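Local coordinates for acyl carrier protein (PDB 5ZWT), which probably carries growing acyl chains on a phosphopantetheine arm during fatty acid biosynthesis, the deposited protein being an apo form, at residues V26-F32 against I66-P70. The protein carries 1 engineered substitution. Coordinates in Å, arbitrary orientation, origin at the centre of the assembly. Residue numbers count along the deposited sequence, not the author numbering.
Sequences VTPESHF and IQSIP
Phe-32 lays one face of its ring over the peptide joining Gln-67 to Ser-68, with CE2 of Phe-32 3.7 Å from N of Ser-68. In the four-helix fold of acyl carrier proteins, this contact ties the long loop between helix 3-16 and helix 40-53 to the start of helix 69-78. The two segments run antiparallel and form a single beta bridge. Its central pair, His-31 and Ser-68, is non-hydrogen-bonded, with CA atoms 4.0 Å apart; the flanking bonds are N of Ile-69 to O of Ser-30 (2.8 Å, 165°) and N of Phe-32 to O of Gln-67 (2.9 Å, 164°). Ser-68 is extended (-158/167) and Ile-69 already helical (-66/-41), so the bridge ends where the helix begins. Ser-68 is the N-cap, its OG accepting from N of Asp-71.

Before the bridge, a type I turn from Thr-27 to Ser-30 reverses the loop. OG1 of Thr-27 (chi1 p) accepts from N of Glu-29 at 3.1 Å, an ST turn, while N of Thr-27 donates to OG of Ser-30 at 2.7 Å. The carbonyls of Thr-27 and Pro-28 face the helix start: O of Thr-27 is 3.4 Å from CD1 of Ile-69, and O of Pro-28 is 3.0 Å from CD of Pro-70. On the buried side, Ile-69 (m, t) extends CD1 to within 3.6 Å of CG1 of Val-26, and its CG1 is 4.0 Å from CE1 of Phe-32 (chi1 m). Phe-32 also touches Val-43 and Val-46 of helix 40-53. His-31 (chi1 m) receives a CH-pi contact, CB of Ser-68 lying 4.0 Å from its ring centroid, 16° off the normal.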
ATOM      1  N   VAL A  26       4.235  10.753 -17.076  1.00 35.59           N
ATOM      2  CA  VAL A  26       3.646   9.547 -16.491  1.00 32.23           C
ATOM      3  C   VAL A  26       2.398   9.903 -15.684  1.00 32.87           C
ATOM      4  O   VAL A  26       2.481  10.666 -14.726  1.00 32.94           O
ATOM      5  CB  VAL A  26       4.695   8.853 -15.604  1.00 28.11           C
ATOM      6  CG1 VAL A  26       4.094   7.713 -14.794  1.00 27.19           C
ATOM      7  CG2 VAL A  26       5.853   8.345 -16.462  1.00 28.68           C
ATOM      8  N   THR A  27       1.263   9.280 -16.004  1.00 34.95           N
ATOM      9  CA  THR A  27       0.039   9.374 -15.213  1.00 35.83           C
ATOM     10  C   THR A  27      -0.427   7.973 -14.864  1.00 34.79           C
ATOM     11  O   THR A  27       0.106   6.985 -15.376  1.00 35.48           O
ATOM     12  CB  THR A  27      -1.091  10.099 -15.964  1.00 38.36           C
ATOM     13  OG1 THR A  27      -1.621   9.249 -16.993  1.00 38.55           O
ATOM     14  CG2 THR A  27      -0.588  11.352 -16.598  1.00 40.56           C
ATOM     15  N   PRO A  28      -1.423   7.845 -13.978  1.00 34.73           N
ATOM     16  CA  PRO A  28      -2.027   6.519 -13.743  1.00 34.12           C
ATOM     17  C   PRO A  28      -2.631   5.855 -14.984  1.00 35.43           C
ATOM     18  O   PRO A  28      -2.959   4.664 -14.910  1.00 33.04           O
ATOM     19  CB  PRO A  28      -3.114   6.801 -12.702  1.00 34.74           C
ATOM     20  CG  PRO A  28      -2.727   8.092 -12.050  1.00 34.46           C
ATOM     21  CD  PRO A  28      -1.777   8.822 -12.927  1.00 33.34           C
ATOM     22  N   GLU A  29      -2.768   6.554 -16.112  1.00 37.44           N
ATOM     23  CA  GLU A  29      -3.300   5.940 -17.324  1.00 41.07           C
ATOM     24  C   GLU A  29      -2.279   5.822 -18.450  1.00 38.06           C
ATOM     25  O   GLU A  29      -2.664   5.509 -19.579  1.00 37.39           O
ATOM     26  CB  GLU A  29      -4.535   6.708 -17.819  1.00 46.87           C
ATOM     27  CG  GLU A  29      -5.470   7.088 -16.675  1.00 51.84           C
ATOM     28  CD  GLU A  29      -6.492   5.994 -16.409  1.00 55.69           C
ATOM     29  OE1 GLU A  29      -7.204   6.054 -15.381  1.00 59.50           O
ATOM     30  OE2 GLU A  29      -6.503   5.009 -17.182  1.00 57.16           O
ATOM     31  N   SER A  30      -0.993   6.023 -18.177  1.00 36.23           N
ATOM     32  CA  SER A  30      -0.007   6.035 -19.252  1.00 34.88           C
ATOM     33  C   SER A  30       0.105   4.662 -19.900  1.00 35.55           C
ATOM     34  O   SER A  30       0.225   3.640 -19.210  1.00 33.83           O
ATOM     35  CB  SER A  30       1.359   6.479 -18.720  1.00 32.30           C
ATOM     36  OG  SER A  30       1.305   7.838 -18.322  1.00 32.56           O
ATOM     37  N   HIS A  31       0.050   4.649 -21.227  1.00 37.76           N
ATOM     38  CA  HIS A  31       0.340   3.463 -22.019  1.00 40.09           C
ATOM     39  C   HIS A  31       1.810   3.489 -22.388  1.00 36.05           C
ATOM     40  O   HIS A  31       2.323   4.515 -22.849  1.00 33.96           O
ATOM     41  CB  HIS A  31      -0.519   3.412 -23.287  1.00 47.78           C
ATOM     42  CG  HIS A  31      -1.971   3.136 -23.033  1.00 56.10           C
ATOM     43  ND1 HIS A  31      -2.602   1.998 -23.491  1.00 58.33           N
ATOM     44  CD2 HIS A  31      -2.924   3.863 -22.402  1.00 62.11           C
ATOM     45  CE1 HIS A  31      -3.874   2.026 -23.135  1.00 60.16           C
ATOM     46  NE2 HIS A  31      -4.097   3.149 -22.477  1.00 61.91           N
ATOM     47  N   PHE A  32       2.489   2.355 -22.189  1.00 34.42           N
ATOM     48  CA  PHE A  32       3.940   2.363 -22.307  1.00 33.32           C
ATOM     49  C   PHE A  32       4.377   2.848 -23.684  1.00 34.43           C
ATOM     50  O   PHE A  32       5.269   3.695 -23.794  1.00 35.01           O
ATOM     51  CB  PHE A  32       4.496   0.968 -22.015  1.00 31.81           C
ATOM     52  CG  PHE A  32       4.274   0.504 -20.596  1.00 30.96           C
ATOM     53  CD1 PHE A  32       4.122   1.414 -19.567  1.00 30.27           C
ATOM     54  CD2 PHE A  32       4.234  -0.851 -20.300  1.00 30.83           C
ATOM     55  CE1 PHE A  32       3.910   0.992 -18.258  1.00 30.61           C
ATOM     56  CE2 PHE A  32       4.048  -1.282 -18.989  1.00 31.46           C
ATOM     57  CZ  PHE A  32       3.883  -0.357 -17.970  1.00 29.63           C
ATOM     58  N   ILE A  66       0.727  -6.729 -19.988  1.00 47.42           N
ATOM     59  CA  ILE A  66       1.005  -5.488 -19.264  1.00 41.54           C
ATOM     60  C   ILE A  66       1.600  -4.483 -20.250  1.00 39.55           C
ATOM     61  O   ILE A  66       2.792  -4.533 -20.557  1.00 37.02           O
ATOM     62  CB  ILE A  66       1.939  -5.728 -18.075  1.00 38.05           C
ATOM     63  CG1 ILE A  66       1.368  -6.810 -17.141  1.00 37.54           C
ATOM     64  CG2 ILE A  66       2.150  -4.446 -17.324  1.00 36.37           C
ATOM     65  CD1 ILE A  66       2.136  -7.006 -15.833  1.00 36.59           C
ATOM     66  N   GLN A  67       0.779  -3.541 -20.729  1.00 40.10           N
ATOM     67  CA  GLN A  67       1.237  -2.541 -21.690  1.00 40.06           C
ATOM     68  C   GLN A  67       0.935  -1.112 -21.250  1.00 36.23           C
ATOM     69  O   GLN A  67       1.115  -0.173 -22.037  1.00 34.13           O
ATOM     70  CB  GLN A  67       0.619  -2.800 -23.072  1.00 44.93           C
ATOM     71  CG  GLN A  67       1.045  -4.105 -23.723  1.00 49.19           C
ATOM     72  CD  GLN A  67       2.520  -4.104 -24.089  1.00 51.30           C
ATOM     73  OE1 GLN A  67       3.096  -3.054 -24.383  1.00 54.04           O
ATOM     74  NE2 GLN A  67       3.128  -5.291 -24.120  1.00 52.90           N
ATOM     75  N   SER A  68       0.475  -0.919 -20.027  1.00 34.22           N
ATOM     76  CA  SER A  68       0.123   0.400 -19.530  1.00 32.75           C
ATOM     77  C   SER A  68       0.176   0.333 -18.017  1.00 32.37           C
ATOM     78  O   SER A  68       0.204  -0.752 -17.428  1.00 31.38           O
ATOM     79  CB  SER A  68      -1.271   0.811 -19.995  1.00 33.98           C
ATOM     80  OG  SER A  68      -2.250   0.016 -19.324  1.00 34.05           O
ATOM     81  N   ILE A  69       0.143   1.500 -17.386  1.00 31.12           N
ATOM     82  CA  ILE A  69       0.112   1.520 -15.926  1.00 29.95           C
ATOM     83  C   ILE A  69      -1.195   0.931 -15.399  1.00 30.61           C
ATOM     84  O   ILE A  69      -1.153   0.174 -14.415  1.00 30.47           O
ATOM     85  CB  ILE A  69       0.409   2.929 -15.388  1.00 30.11           C
ATOM     86  CG1 ILE A  69       1.894   3.241 -15.684  1.00 29.30           C
ATOM     87  CG2 ILE A  69       0.086   3.028 -13.898  1.00 29.83           C
ATOM     88  CD1 ILE A  69       2.424   4.476 -14.980  1.00 28.26           C
ATOM     89  N   PRO A  70      -2.369   1.213 -15.990  1.00 33.12           N
ATOM     90  CA  PRO A  70      -3.564   0.472 -15.544  1.00 34.24           C
ATOM     91  C   PRO A  70      -3.406  -1.040 -15.655  1.00 35.61           C
ATOM     92  O   PRO A  70      -3.810  -1.761 -14.739  1.00 34.52           O
ATOM     93  CB  PRO A  70      -4.676   1.011 -16.459  1.00 34.61           C
ATOM     94  CG  PRO A  70      -4.233   2.383 -16.827  1.00 33.81           C
ATOM     95  CD  PRO A  70      -2.720   2.348 -16.862  1.00 32.13           C
TER